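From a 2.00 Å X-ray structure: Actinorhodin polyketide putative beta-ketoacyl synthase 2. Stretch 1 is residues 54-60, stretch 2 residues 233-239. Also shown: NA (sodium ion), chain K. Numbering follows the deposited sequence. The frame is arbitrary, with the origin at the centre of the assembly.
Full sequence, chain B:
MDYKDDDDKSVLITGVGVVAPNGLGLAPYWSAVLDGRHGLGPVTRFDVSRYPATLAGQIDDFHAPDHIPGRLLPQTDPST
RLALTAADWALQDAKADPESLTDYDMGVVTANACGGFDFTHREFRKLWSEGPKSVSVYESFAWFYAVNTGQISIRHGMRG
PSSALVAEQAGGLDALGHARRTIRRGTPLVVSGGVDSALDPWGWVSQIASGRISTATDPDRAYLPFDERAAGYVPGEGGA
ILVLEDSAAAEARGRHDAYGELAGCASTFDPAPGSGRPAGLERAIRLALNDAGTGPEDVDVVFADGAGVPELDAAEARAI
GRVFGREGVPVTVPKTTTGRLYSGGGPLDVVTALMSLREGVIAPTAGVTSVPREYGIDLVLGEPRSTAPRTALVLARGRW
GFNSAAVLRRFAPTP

Stretch 1 (54-60) TLAGQID
Stretch 2 (233-239) YVPGEGG

Two segments distant in sequence can be joined by very little backbone pairing if a side chain extends the ladder, and residues 54-60 and 233-239 of this putative beta-ketoacyl synthase illustrate the principle. The segments run parallel, their end-to-end directions 13° apart, with Ala56 beside Pro235, Gly57 beside Gly236 and Gln58 beside Glu237 (CA-CA 5.1, 3.9 and 5.9 Å). Together they bury 358 Å².

Backbone pairing is confined to a single bridge, Gly57 with Gly236. Gly57 N donates to Pro235 O at 2.7 Å (N-H...O 156°), and Glu237 N donates to Gly57 O at 3.0 Å (143°), so one glycine uses both its polar groups on residues flanking Gly236. CA-H...O contacts reinforce each acceptor: Ala56 CA lies 3.2 Å from Pro235 O, and Gly236 CA 3.4 Å from Gly57 O. Extended backbones make this possible, with phi/psi of -105/144 at Leu55, -159/160 at Ala56, -92/94 at Gly57, -69/157 at Pro235, -147/172 at Gly236 and -127/148 at Glu237. Proline can serve here because its carbonyl, not its nitrogen, is needed. At Gly57 a CB would sit a tight 3.4 Å from Gly236 CA, so glycine suits the close approach.

Beyond the bridge, a carboxylate replaces the backbone acceptor. Glu237 (chi1 74°, p; chi2 179°, t; chi3 -22°) starts sideways from its CA, but its end reaches across, and OE2 accepts from Ile59 N at 2.8 Å with a nearly straight angle of 170°. Glu237 is the residue most covered by the other stretch, at 76 Å²; its own carbonyl O is buried without a partner.

Van der Waals contacts flank the polar ones. Val234 (chi1 171°, t) points toward the first stretch, placing CG1 3.6 Å from Ala56 CA and 4.3 Å from Leu55 CB; Leu55 is m,t. The Pro235 ring, C-gamma exo, meets a backbone carbonyl, with Pro235 CD 3.6 Å from Leu55 O. At the other end Ile59 (m,t; phi/psi -101/112) points toward the second stretch, and its CD1 is 4.0 Å from Gly238 CA. A CB on Gly238 would lie 3.2 Å from Ile59 CD1, and the Gly238 phi/psi of 124/-162 independently calls for glycine.

Gln58 (-96/148; m,t) directs its CA-to-CB bond away from the second stretch. Its NE2 makes a weak hydrogen bond to Asp60 OD1 (3.0 Å). Gln58 O coordinates the sodium ion NA at 2.3 Å.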

# COMPACT_ATOMS: atom_id res chain seq x y z
N THR B 54 6.05 10.57 26.39
CA THR B 54 7.50 10.50 26.46
C THR B 54 8.09 9.10 26.38
O THR B 54 9.31 8.95 26.33
CB THR B 54 8.01 11.11 27.77
OG1 THR B 54 7.50 10.34 28.86
CG2 THR B 54 7.54 12.54 27.91
N LEU B 55 7.24 8.09 26.37
CA LEU B 55 7.72 6.72 26.34
C LEU B 55 7.54 6.06 24.98
O LEU B 55 6.56 6.31 24.29
CB LEU B 55 6.98 5.89 27.40
CG LEU B 55 7.22 6.22 28.87
CD1 LEU B 55 6.46 5.21 29.72
CD2 LEU B 55 8.71 6.15 29.20
N ALA B 56 8.51 5.23 24.60
CA ALA B 56 8.47 4.52 23.33
C ALA B 56 9.37 3.30 23.33
O ALA B 56 10.27 3.17 24.17
CB ALA B 56 8.88 5.45 22.20
N GLY B 57 9.09 2.38 22.41
CA GLY B 57 9.90 1.18 22.28
C GLY B 57 11.01 1.45 21.28
O GLY B 57 10.81 1.30 20.07
N GLN B 58 12.18 1.85 21.77
CA GLN B 58 13.31 2.12 20.89
C GLN B 58 14.25 0.95 20.77
O GLN B 58 14.40 0.16 21.70
CB GLN B 58 14.13 3.29 21.41
CG GLN B 58 13.51 4.65 21.28
CD GLN B 58 14.39 5.74 21.90
OE1 GLN B 58 14.04 6.91 21.89
NE2 GLN B 58 15.53 5.33 22.44
N ILE B 59 14.87 0.84 19.60
CA ILE B 59 15.87 -0.18 19.34
C ILE B 59 17.16 0.62 19.49
O ILE B 59 17.43 1.50 18.68
CB ILE B 59 15.76 -0.75 17.92
CG1 ILE B 59 14.44 -1.54 17.78
CG2 ILE B 59 16.97 -1.64 17.63
CD1 ILE B 59 14.23 -2.13 16.39
N ASP B 60 17.95 0.35 20.53
CA ASP B 60 19.17 1.12 20.76
C ASP B 60 20.47 0.39 20.51
O ASP B 60 21.54 0.95 20.72
CB ASP B 60 19.21 1.67 22.19
CG ASP B 60 18.02 2.56 22.51
OD1 ASP B 60 17.70 3.46 21.71
OD2 ASP B 60 17.42 2.35 23.58
N TYR B 233 -1.67 3.29 24.29
CA TYR B 233 -0.59 2.40 23.91
C TYR B 233 0.72 3.16 23.84
O TYR B 233 0.73 4.39 23.75
CB TYR B 233 -0.90 1.74 22.55
CG TYR B 233 -0.75 2.64 21.35
CD1 TYR B 233 0.48 2.77 20.69
CD2 TYR B 233 -1.85 3.36 20.85
CE1 TYR B 233 0.61 3.58 19.56
CE2 TYR B 233 -1.73 4.18 19.73
CZ TYR B 233 -0.50 4.28 19.09
OH TYR B 233 -0.39 5.07 17.96
N VAL B 234 1.82 2.43 23.93
CA VAL B 234 3.15 3.03 23.82
C VAL B 234 3.65 2.71 22.41
O VAL B 234 3.61 1.56 21.99
CB VAL B 234 4.13 2.42 24.87
CG1 VAL B 234 5.55 2.91 24.58
CG2 VAL B 234 3.72 2.86 26.29
N PRO B 235 4.07 3.73 21.64
CA PRO B 235 4.57 3.52 20.27
C PRO B 235 5.91 2.78 20.33
O PRO B 235 6.62 2.84 21.34
CB PRO B 235 4.80 4.94 19.76
CG PRO B 235 3.96 5.79 20.65
CD PRO B 235 4.07 5.16 21.99
N GLY B 236 6.27 2.10 19.25
CA GLY B 236 7.54 1.41 19.20
C GLY B 236 8.06 1.45 17.78
O GLY B 236 7.35 1.91 16.89
N GLU B 237 9.30 1.01 17.55
CA GLU B 237 9.85 0.98 16.19
C GLU B 237 10.35 -0.43 15.98
O GLU B 237 10.77 -1.09 16.93
CB GLU B 237 11.02 1.97 16.04
CG GLU B 237 12.31 1.53 16.72
CD GLU B 237 13.46 2.53 16.54
OE1 GLU B 237 13.44 3.34 15.58
OE2 GLU B 237 14.41 2.48 17.35
N GLY B 238 10.29 -0.91 14.75
CA GLY B 238 10.75 -2.26 14.48
C GLY B 238 9.69 -3.11 13.83
O GLY B 238 8.72 -2.61 13.27
N GLY B 239 9.90 -4.42 13.89
CA GLY B 239 8.96 -5.34 13.29
C GLY B 239 9.60 -6.66 12.93
O GLY B 239 10.53 -7.12 13.60
NA NA K . 15.10 -1.06 23.52
O HOH W 1 14.90 1.61 24.85
O HOH W 2 16.70 -1.61 22.61
O HOH W 3 15.64 -1.91 25.63